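Side-chain contacts in transcriptional regulator (Mesorhizobium loti, PDB 3BHQ), which probably binds cis-regulatory DNA and regulates transcription as a member of the TetR family: residues 12-15 with 16-19; 20-23 with 24-28; 60-63 with 64-67; 121-124 with 125-129. All coordinates share one frame; numbering follows the deposited sequence. Where two conformers were deposited one is given.

Contact 1. Residues 12-15 with 16-19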
loop_
_atom_site.group_PDB
_atom_site.type_symbol
_atom_site.label_atom_id
_atom_site.label_comp_id
_atom_site.label_asym_id
_atom_site.label_seq_id
_atom_site.Cartn_x
_atom_site.Cartn_y
_atom_site.Cartn_z
ATOM N N ARG A 12 21.470 -2.241 -26.156
ATOM C CA ARG A 12 21.551 -0.831 -25.747
ATOM C C ARG A 12 20.340 -0.027 -26.232
ATOM O O ARG A 12 19.749 0.723 -25.450
ATOM C CB ARG A 12 22.856 -0.185 -26.224
ATOM C CG ARG A 12 22.937 1.366 -26.074
ATOM C CD ARG A 12 24.379 1.914 -26.090
ATOM N NE ARG A 12 25.304 1.129 -26.924
ATOM C CZ ARG A 12 25.566 1.295 -28.231
ATOM N NH1 ARG A 12 24.980 2.252 -28.961
ATOM N NH2 ARG A 12 26.440 0.475 -28.824
ATOM N N LYS A 13 19.979 -0.188 -27.508
ATOM C CA LYS A 13 18.793 0.485 -28.035
ATOM C C LYS A 13 17.543 0.102 -27.265
ATOM O O LYS A 13 16.746 0.965 -26.944
ATOM C CB LYS A 13 18.595 0.277 -29.555
ATOM C CG LYS A 13 19.098 1.431 -30.392
ATOM C CD LYS A 13 18.145 2.639 -30.230
ATOM C CE LYS A 13 18.840 3.978 -30.452
ATOM N NZ LYS A 13 18.174 5.009 -29.602
ATOM N N ASP A 14 17.370 -1.176 -26.954
ATOM C CA ASP A 14 16.204 -1.614 -26.165
ATOM C C ASP A 14 16.162 -0.999 -24.754
ATOM O O ASP A 14 15.117 -0.583 -24.295
ATOM C CB ASP A 14 16.082 -3.143 -26.102
ATOM C CG ASP A 14 15.631 -3.762 -27.435
ATOM O OD1 ASP A 14 15.293 -3.053 -28.417
ATOM O OD2 ASP A 14 15.605 -5.001 -27.490
ATOM N N ARG A 15 17.315 -0.926 -24.102
ATOM C CA ARG A 15 17.433 -0.231 -22.818
ATOM C C ARG A 15 17.041 1.247 -22.952
ATOM O O ARG A 15 16.312 1.772 -22.102
ATOM C CB ARG A 15 18.863 -0.346 -22.265
ATOM C CG ARG A 15 19.092 0.410 -20.934
ATOM C CD ARG A 15 20.473 0.159 -20.319
ATOM N NE ARG A 15 21.578 0.373 -21.251
ATOM C CZ ARG A 15 22.019 1.565 -21.671
ATOM N NH1 ARG A 15 21.491 2.723 -21.247
ATOM N NH2 ARG A 15 23.033 1.593 -22.533
ATOM N N GLU A 16 17.530 1.907 -24.010
ATOM C CA GLU A 16 17.190 3.320 -24.261
ATOM C C GLU A 16 15.696 3.526 -24.490
ATOM O O GLU A 16 15.107 4.493 -24.005
ATOM C CB GLU A 16 18.007 3.882 -25.425
ATOM C CG GLU A 16 19.497 4.032 -25.089
ATOM C CD GLU A 16 20.402 4.329 -26.265
ATOM O OE1 GLU A 16 19.968 4.307 -27.433
ATOM O OE2 GLU A 16 21.597 4.568 -25.999
ATOM N N ILE A 17 15.086 2.601 -25.241
ATOM C CA ILE A 17 13.659 2.651 -25.493
ATOM C C ILE A 17 12.863 2.486 -24.171
ATOM O O ILE A 17 11.914 3.226 -23.933
ATOM C CB ILE A 17 13.221 1.591 -26.549
ATOM C CG1 ILE A 17 13.840 1.927 -27.901
ATOM C CG2 ILE A 17 11.704 1.515 -26.651
ATOM C CD1 ILE A 17 13.792 0.755 -28.911
ATOM N N ILE A 18 13.232 1.493 -23.362
ATOM C CA ILE A 18 12.554 1.267 -22.075
ATOM C C ILE A 18 12.729 2.477 -21.134
ATOM O O ILE A 18 11.783 2.910 -20.474
ATOM C CB ILE A 18 13.009 -0.055 -21.412
ATOM C CG1 ILE A 18 12.516 -1.247 -22.234
ATOM C CG2 ILE A 18 12.458 -0.156 -19.981
ATOM C CD1 ILE A 18 13.232 -2.552 -21.938
ATOM N N GLN A 19 13.924 3.049 -21.127
ATOM C CA GLN A 19 14.189 4.261 -20.316
ATOM C C GLN A 19 13.258 5.418 -20.749
ATOM O O GLN A 19 12.633 6.112 -19.920
ATOM C CB GLN A 19 15.669 4.614 -20.448
ATOM C CG GLN A 19 16.170 5.761 -19.607
ATOM C CD GLN A 19 17.651 6.093 -19.877
ATOM O OE1 GLN A 19 18.417 5.292 -20.453
ATOM N NE2 GLN A 19 18.053 7.289 -19.458
HETATM O O HOH W 1 22.156 3.878 -28.950
HETATM O O HOH W 2 22.788 4.821 -23.543
#
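Lys13 and Glu16 form a salt bridge one turn apart on helix 9-28, with Lys13 NZ 2.9 Å from Glu16 OE1 and meeting that oxygen nearly along its C-O axis. The lysine starts away from the following turn and bends at chi2 (-72°) and chi4, which carries CE and NZ back onto OE1. The other carboxylate oxygen, OE2, lies beside the aliphatic part of Arg12, 3.5 Å from Arg12 CG. Arg12 and Glu16 run side by side, but their guanidinium and carboxylate planes stand 62° apart and their charged atoms do not touch; water 1 joins them instead, donating to Glu16 OE1 at 2.7 Å and accepting from Arg12 NH1. On the other oxygen, water 2 donates to Glu16 OE2 at 2.7 Å and takes a weak bond from Arg15 NH1. Glu16 is placed for this by CG standing anti to its carbonyl carbon (chi1 -69°) and by an extended chain beyond, and its backbone N bonds to Arg12 O at 2.9 Å. Further out, Arg15 NE pairs with Glu7, Asp14 OD1 bonds to His52, and Ile17 and Ile18 pack on helix 46-53, the second helix of the predicted helix-turn-helix. Shortening Glu16 to alanine is likely to leave Lys13 NZ without its carboxylate mate and both waters without this acceptor. With three basic side chains around it, one directly and two through water, the carboxylate is likely to stay ionised and to balance part of the positive charge on this surface turn.

Contact 2. Residues 20-23 with 24-28. With EDO (1,2-ethanediol), chain E; EDO (1,2-ethanediol), chain K.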
loop_
_atom_site.group_PDB
_atom_site.type_symbol
_atom_site.label_atom_id
_atom_site.label_comp_id
_atom_site.label_asym_id
_atom_site.label_seq_id
_atom_site.Cartn_x
_atom_site.Cartn_y
_atom_site.Cartn_z
ATOM N N ALA A 20 13.182 5.655 -22.072
ATOM C CA ALA A 20 12.299 6.667 -22.617
ATOM C C ALA A 20 10.836 6.401 -22.329
ATOM O O ALA A 20 10.081 7.293 -21.970
ATOM C CB ALA A 20 12.522 6.800 -24.150
ATOM N N ALA A 21 10.426 5.137 -22.454
ATOM C CA ALA A 21 9.044 4.752 -22.206
ATOM C C ALA A 21 8.676 4.966 -20.744
ATOM O O ALA A 21 7.591 5.399 -20.453
ATOM C CB ALA A 21 8.800 3.292 -22.631
ATOM N N THR A 22 9.608 4.628 -19.870
ATOM C CA THR A 22 9.395 4.780 -18.406
ATOM C C THR A 22 9.131 6.231 -18.042
ATOM O O THR A 22 8.131 6.555 -17.390
ATOM C CB THR A 22 10.590 4.276 -17.594
ATOM O OG1 THR A 22 10.888 2.897 -17.899
ATOM C CG2 THR A 22 10.299 4.387 -16.075
ATOM N N ALA A 23 9.973 7.119 -18.571
ATOM C CA ALA A 23 9.790 8.565 -18.331
ATOM C C ALA A 23 8.482 9.087 -18.939
ATOM O O ALA A 23 7.767 9.890 -18.333
ATOM C CB ALA A 23 10.994 9.348 -18.884
ATOM N N ALA A 24 8.178 8.642 -20.165
ATOM C CA ALA A 24 6.960 9.071 -20.887
ATOM C C ALA A 24 5.683 8.655 -20.170
ATOM O O ALA A 24 4.775 9.471 -19.976
ATOM C CB ALA A 24 6.964 8.545 -22.356
ATOM N N PHE A 25 5.607 7.375 -19.794
ATOM C CA PHE A 25 4.460 6.895 -19.022
ATOM C C PHE A 25 4.295 7.638 -17.689
ATOM O O PHE A 25 3.187 8.028 -17.367
ATOM C CB PHE A 25 4.515 5.377 -18.772
ATOM C CG PHE A 25 4.336 4.527 -20.001
ATOM C CD1 PHE A 25 3.283 4.769 -20.891
ATOM C CD2 PHE A 25 5.163 3.429 -20.240
ATOM C CE1 PHE A 25 3.103 3.981 -22.017
ATOM C CE2 PHE A 25 4.975 2.609 -21.375
ATOM C CZ PHE A 25 3.938 2.889 -22.256
ATOM N N ILE A 26 5.386 7.864 -16.973
ATOM C CA ILE A 26 5.321 8.620 -15.691
ATOM C C ILE A 26 4.841 10.048 -15.920
ATOM O O ILE A 26 3.956 10.534 -15.219
ATOM C CB ILE A 26 6.654 8.563 -14.933
ATOM C CG1 ILE A 26 6.848 7.147 -14.384
ATOM C CG2 ILE A 26 6.705 9.657 -13.809
ATOM C CD1 ILE A 26 8.206 6.833 -13.786
ATOM N N SER A 27 5.364 10.692 -16.956
ATOM C CA SER A 27 5.007 12.065 -17.258
ATOM C C SER A 27 3.593 12.260 -17.806
ATOM O O SER A 27 2.917 13.202 -17.438
ATOM C CB SER A 27 6.044 12.635 -18.252
ATOM O OG SER A 27 5.757 13.976 -18.608
ATOM N N LYS A 28 3.148 11.369 -18.685
ATOM C CA LYS A 28 1.910 11.564 -19.433
ATOM C C LYS A 28 0.810 10.566 -19.148
ATOM O O LYS A 28 -0.328 10.794 -19.578
ATOM C CB LYS A 28 2.234 11.456 -20.928
ATOM C CG LYS A 28 3.368 12.348 -21.430
ATOM C CD LYS A 28 3.006 13.799 -21.357
ATOM C CE LYS A 28 4.074 14.669 -22.041
ATOM N NZ LYS A 28 5.400 14.623 -21.318
HETATM C C1 EDO E . 8.453 12.771 -20.611
HETATM O O1 EDO E . 9.772 13.265 -20.346
HETATM C C2 EDO E . 8.341 12.271 -22.043
HETATM O O2 EDO E . 7.036 12.483 -22.585
HETATM C C1 EDO K . 0.088 10.454 -15.294
HETATM O O1 EDO K . -1.045 10.143 -14.482
HETATM C C2 EDO K . 0.543 11.882 -15.039
HETATM O O2 EDO K . 0.007 12.732 -16.055
#
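Ala21 CB touches Phe25 CE2 at 4.1 Å, and Thr22 CG2 lies alongside Ile26 CD1 at 4.0 Å, both of these side chains pointing the same way; the two apolar pairs are each four residues apart on helix 9-28. Phe25 CG stands anti to its carbonyl carbon (chi1 -68°), which swings the ring back along the helix until CD2 comes within 3.1 Å of Ala21 O, an oblique approach. On its far side the ring stacks with Phe60 of helix 56-83. A change of Phe25 to alanine would probably open a gap beside Ala21 and deprive Phe60 of this stacking partner. Backbone hydrogen bonds underlie the pairs: Phe25 N to Ala21 O is 2.9 Å and almost straight, at 174° about the hydrogen, while Ile26 N reaches Thr22 O at 3.1 Å. Polar side chains meet at the helix end, where Lys28 NZ donates to Ser27 OG at 2.8 Å and to O2 of a bound ethanediol, probably from the crystallisation liquor. Thr22 OG1 turns to Ile18 O in the preceding turn. In the fold, Ala21 packs on Leu59 and Val63 of helix 56-83; Ala20 and Ala23 meet helix 35-42, and Ile26 reaches Glu107 and Lys110 on helix 106-117.

Contact 3. Residues 60-63 with 64-67. With EDO (1,2-ethanediol), chain I.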
loop_
_atom_site.group_PDB
_atom_site.type_symbol
_atom_site.label_atom_id
_atom_site.label_comp_id
_atom_site.label_asym_id
_atom_site.label_seq_id
_atom_site.Cartn_x
_atom_site.Cartn_y
_atom_site.Cartn_z
ATOM N N PHE A 60 4.744 -1.194 -21.874
ATOM C CA PHE A 60 4.479 -0.842 -20.456
ATOM C C PHE A 60 4.856 -2.046 -19.555
ATOM O O PHE A 60 5.442 -1.885 -18.480
ATOM C CB PHE A 60 3.009 -0.450 -20.270
ATOM C CG PHE A 60 2.692 0.432 -19.062
ATOM C CD1 PHE A 60 3.611 0.719 -18.042
ATOM C CD2 PHE A 60 1.392 0.930 -18.929
ATOM C CE1 PHE A 60 3.238 1.544 -16.966
ATOM C CE2 PHE A 60 1.024 1.736 -17.837
ATOM C CZ PHE A 60 1.942 2.043 -16.890
ATOM N N GLY A 61 4.552 -3.263 -20.012
ATOM C CA GLY A 61 4.930 -4.447 -19.270
ATOM C C GLY A 61 6.438 -4.579 -19.102
ATOM O O GLY A 61 6.929 -4.910 -18.019
ATOM N N GLU A 62 7.190 -4.304 -20.169
ATOM C CA GLU A 62 8.660 -4.295 -20.087
ATOM C C GLU A 62 9.217 -3.199 -19.157
ATOM O O GLU A 62 10.260 -3.399 -18.534
ATOM C CB GLU A 62 9.273 -4.206 -21.491
ATOM C CG GLU A 62 9.060 -5.474 -22.259
ATOM C CD GLU A 62 9.924 -6.628 -21.734
ATOM O OE1 GLU A 62 11.144 -6.461 -21.490
ATOM O OE2 GLU A 62 9.398 -7.707 -21.612
ATOM N N VAL A 63 8.569 -2.023 -19.137
ATOM C CA VAL A 63 8.936 -0.933 -18.211
ATOM C C VAL A 63 8.808 -1.446 -16.774
ATOM O O VAL A 63 9.724 -1.268 -15.954
ATOM C CB VAL A 63 8.053 0.303 -18.435
ATOM C CG1 VAL A 63 8.079 1.275 -17.234
ATOM C CG2 VAL A 63 8.485 0.999 -19.735
ATOM N N VAL A 64 7.690 -2.097 -16.484
ATOM C CA VAL A 64 7.448 -2.635 -15.104
ATOM C C VAL A 64 8.525 -3.646 -14.743
ATOM O O VAL A 64 9.153 -3.573 -13.680
ATOM C CB VAL A 64 6.030 -3.203 -14.908
ATOM C CG1 VAL A 64 5.907 -3.941 -13.547
ATOM C CG2 VAL A 64 4.965 -2.092 -15.085
ATOM N N LEU A 65 8.792 -4.586 -15.647
ATOM C CA LEU A 65 9.823 -5.583 -15.376
ATOM C C LEU A 65 11.219 -4.991 -15.214
ATOM O O LEU A 65 11.976 -5.451 -14.361
ATOM C CB LEU A 65 9.835 -6.681 -16.435
ATOM C CG LEU A 65 8.597 -7.544 -16.522
ATOM C CD1 LEU A 65 8.699 -8.447 -17.776
ATOM C CD2 LEU A 65 8.421 -8.388 -15.261
ATOM N N SER A 66 11.581 -3.994 -16.029
ATOM C CA SER A 66 12.896 -3.341 -15.924
ATOM C C SER A 66 13.064 -2.645 -14.577
ATOM O O SER A 66 14.096 -2.772 -13.943
ATOM C CB SER A 66 13.099 -2.316 -17.051
ATOM O OG SER A 66 14.386 -1.713 -16.985
ATOM N N THR A 67 12.027 -1.932 -14.157
ATOM C CA THR A 67 12.057 -1.232 -12.870
ATOM C C THR A 67 12.156 -2.258 -11.713
ATOM O O THR A 67 12.978 -2.075 -10.797
ATOM C CB THR A 67 10.869 -0.291 -12.726
ATOM O OG1 THR A 67 11.030 0.782 -13.650
ATOM C CG2 THR A 67 10.850 0.291 -11.304
HETATM C C1 EDO I . 11.602 3.965 -11.722
HETATM O O1 EDO I . 12.066 3.116 -12.769
HETATM C C2 EDO I . 10.990 5.165 -12.401
HETATM O O2 EDO I . 12.041 5.872 -13.060
HETATM O O HOH W 3 11.784 0.933 -16.323
#
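Phe60 has CG roughly opposite its backbone N (chi1 -157°), while Val64 has CG1 anti to its backbone N (chi1 171°), which leaves CG2 anti to the carbonyl carbon and facing back to Phe60. These torsions bring Phe60 CD1 to 4.3 Å from Val64 CG2, a loose apolar contact in which the methyl meets the ring obliquely. The same methyl lies 3.4 Å from Phe60 O, the acceptor of the Val64 N bond at 3.0 Å. Glu62 bends at chi2 (-72°) and crosses Leu65 at an angle, with OE2 4.0 Å from Leu65 CD1. Thr67 N bonds to Val63 O at 3.0 Å. Water 3 ties the same oxygen to the threonine side chain, donating to Val63 O at 3.0 Å and lying 2.8 Å from Thr67 OG1. That hydroxyl also bonds to O1 of an ethanediol, probably from the crystallisation liquor. Phe60 further packs on Leu111 and Leu125, Val64 on Ile115 and Trp129, and Val63 on Ile18. This part of helix 56-83 thus turns apolar groups to helices 9-28, 106-117 and 123-150. Its chemistry is accordingly divided: Phe60, Val63 and Val64 make buried hydrophobic contacts, while Val63 O, with both an amide and a water as donors, leads to a hydrated site at Thr67.

Contact 4. Residues 121-124 with 125-129. With EDO (1,2-ethanediol), chain H.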
loop_
_atom_site.group_PDB
_atom_site.type_symbol
_atom_site.label_atom_id
_atom_site.label_comp_id
_atom_site.label_asym_id
_atom_site.label_seq_id
_atom_site.Cartn_x
_atom_site.Cartn_y
_atom_site.Cartn_z
ATOM N N ARG A 121 -7.693 -2.438 -16.142
ATOM C CA ARG A 121 -7.434 -2.277 -17.569
ATOM C C ARG A 121 -6.308 -3.188 -18.069
ATOM O O ARG A 121 -6.403 -3.802 -19.167
ATOM C CB ARG A 121 -7.045 -0.825 -17.820
ATOM C CG ARG A 121 -6.985 -0.439 -19.227
ATOM C CD ARG A 121 -6.606 0.985 -19.345
ATOM N NE ARG A 121 -6.652 1.389 -20.742
ATOM C CZ ARG A 121 -6.334 2.591 -21.198
ATOM N NH1 ARG A 121 -5.942 3.553 -20.369
ATOM N NH2 ARG A 121 -6.421 2.807 -22.507
HETATM N N MSE A 122 -5.211 -3.230 -17.301
HETATM C CA MSE A 122 -4.019 -4.033 -17.679
HETATM C C MSE A 122 -3.536 -4.733 -16.401
HETATM O O MSE A 122 -2.516 -4.347 -15.814
HETATM C CB MSE A 122 -2.936 -3.142 -18.284
HETATM C CG MSE A 122 -3.278 -2.577 -19.652
HETATM SE SE MSE A 122 -1.990 -1.359 -20.412
HETATM C CE MSE A 122 -2.410 0.166 -19.306
ATOM N N PRO A 123 -4.272 -5.767 -15.955
ATOM C CA PRO A 123 -3.984 -6.456 -14.689
ATOM C C PRO A 123 -2.596 -7.062 -14.654
ATOM O O PRO A 123 -2.039 -7.213 -13.577
ATOM C CB PRO A 123 -5.076 -7.531 -14.592
ATOM C CG PRO A 123 -5.658 -7.638 -15.912
ATOM C CD PRO A 123 -5.391 -6.398 -16.674
ATOM N N GLN A 124 -2.049 -7.391 -15.828
ATOM C CA GLN A 124 -0.713 -7.996 -15.894
ATOM C C GLN A 124 0.419 -7.130 -15.338
ATOM O O GLN A 124 1.443 -7.667 -14.916
ATOM C CB GLN A 124 -0.387 -8.490 -17.298
ATOM C CG GLN A 124 -0.102 -7.450 -18.342
ATOM C CD GLN A 124 -1.289 -6.748 -18.929
ATOM O OE1 GLN A 124 -2.439 -6.925 -18.515
ATOM N NE2 GLN A 124 -0.999 -5.929 -19.965
ATOM N N LEU A 125 0.244 -5.817 -15.360
ATOM C CA LEU A 125 1.280 -4.893 -14.881
ATOM C C LEU A 125 1.464 -5.090 -13.372
ATOM O O LEU A 125 2.595 -5.280 -12.901
ATOM C CB LEU A 125 0.936 -3.425 -15.189
ATOM C CG LEU A 125 0.692 -3.075 -16.691
ATOM C CD1 LEU A 125 0.272 -1.606 -16.833
ATOM C CD2 LEU A 125 1.897 -3.439 -17.537
ATOM N N GLY A 126 0.355 -5.039 -12.640
ATOM C CA GLY A 126 0.396 -5.258 -11.199
ATOM C C GLY A 126 0.817 -6.662 -10.818
ATOM O O GLY A 126 1.543 -6.858 -9.814
ATOM N N ARG A 127 0.410 -7.667 -11.604
ATOM C CA ARG A 127 0.873 -9.019 -11.334
ATOM C C ARG A 127 2.398 -9.119 -11.483
ATOM O O ARG A 127 3.068 -9.716 -10.646
ATOM C CB ARG A 127 0.169 -10.017 -12.230
ATOM C CG ARG A 127 -1.277 -10.211 -11.896
ATOM C CD ARG A 127 -1.793 -11.536 -12.556
ATOM N NE ARG A 127 -1.604 -11.582 -14.014
ATOM C CZ ARG A 127 -2.501 -11.238 -14.954
ATOM N NH1 ARG A 127 -3.729 -10.790 -14.648
ATOM N NH2 ARG A 127 -2.164 -11.362 -16.233
ATOM N N ALA A 128 2.943 -8.492 -12.529
ATOM C CA ALA A 128 4.394 -8.467 -12.742
ATOM C C ALA A 128 5.110 -7.739 -11.618
ATOM O O ALA A 128 6.121 -8.233 -11.130
ATOM C CB ALA A 128 4.747 -7.828 -14.082
ATOM N N TRP A 129 4.600 -6.565 -11.227
ATOM C CA TRP A 129 5.219 -5.831 -10.116
ATOM C C TRP A 129 5.205 -6.698 -8.837
ATOM O O TRP A 129 6.221 -6.798 -8.102
ATOM C CB TRP A 129 4.565 -4.464 -9.860
ATOM C CG TRP A 129 5.245 -3.850 -8.696
ATOM C CD1 TRP A 129 4.765 -3.782 -7.423
ATOM C CD2 TRP A 129 6.589 -3.348 -8.647
ATOM N NE1 TRP A 129 5.721 -3.257 -6.591
ATOM C CE2 TRP A 129 6.841 -2.967 -7.310
ATOM C CE3 TRP A 129 7.592 -3.149 -9.612
ATOM C CZ2 TRP A 129 8.065 -2.400 -6.901
ATOM C CZ3 TRP A 129 8.806 -2.585 -9.207
ATOM C CH2 TRP A 129 9.026 -2.232 -7.858
HETATM C C1 EDO H . -5.058 -1.513 -22.835
HETATM O O1 EDO H . -6.304 -0.823 -22.705
HETATM C C2 EDO H . -4.700 -1.638 -24.312
HETATM O O2 EDO H . -4.212 -0.379 -24.805
HETATM O O HOH W 4 -2.003 -3.428 -13.144
#
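Met122, deposited as selenomethionine, lies side by side with Leu125, and its CB comes to 3.8 Å from Leu125 CD1. Both side chains have CG anti to the carbonyl carbon, which sends them the same way; a bend at chi3 (-75°) then brings the selenomethionine CE to 4.1 Å from the same leucine methyl. Arg127 makes a different kind of contact. Its chain bends at chi3 (-57°) and lays the guanidinium over the backbone of the first turn, one face covering Pro123 C and Gln124 CA toward the rim of the group. Its two terminal nitrogens straddle the two residues, NH1 being 3.5 Å from Pro123 CB and NH2 3.5 Å from Gln124 CB. Gln124 itself holds CG between its backbone N and carbonyl carbon (chi1 72°), then folds at chi2; its amide NE2 bonds to Glu57 on helix 56-83. The backbone is irregular where the helix starts. Leu125 N reaches Met122 O at 3.2 Å from well above the carbonyl plane, and water 4 bridges Met122 O to Gly126 N, 2.9 Å from each. Arg127 N then bonds to Pro123 O, and Ala128 N to Gln124 O at 2.9 Å. Helix 56-83 receives this start of helix 123-150: Met122 packs on Phe60 and Glu57, and Ala128 on Leu65, while on the dimer side the ring of Trp129 meets Phe180 of the second subunit.

Overall arrangement
Every contact joins adjoining segments, so none closes a long loop, and none nests within or crosses another. Contacts 1 and 2 follow one another directly along helix 9-28, their centres 13 Å apart. The chain next passes through helices 35-42 and 46-53, which span the predicted helix-turn-helix, before contact 3 opens on helix 56-83. That contact touches both earlier ones, through Ile18 against Ser66 and Phe25 against Phe60. Contact 4, at the start of helix 123-150, meets contact 3 where Phe60 and Val64 pack on Leu125 but touches neither contact 1 nor contact 2. Contact 3 therefore links the N-terminal, predicted DNA-binding region to the C-terminal domain.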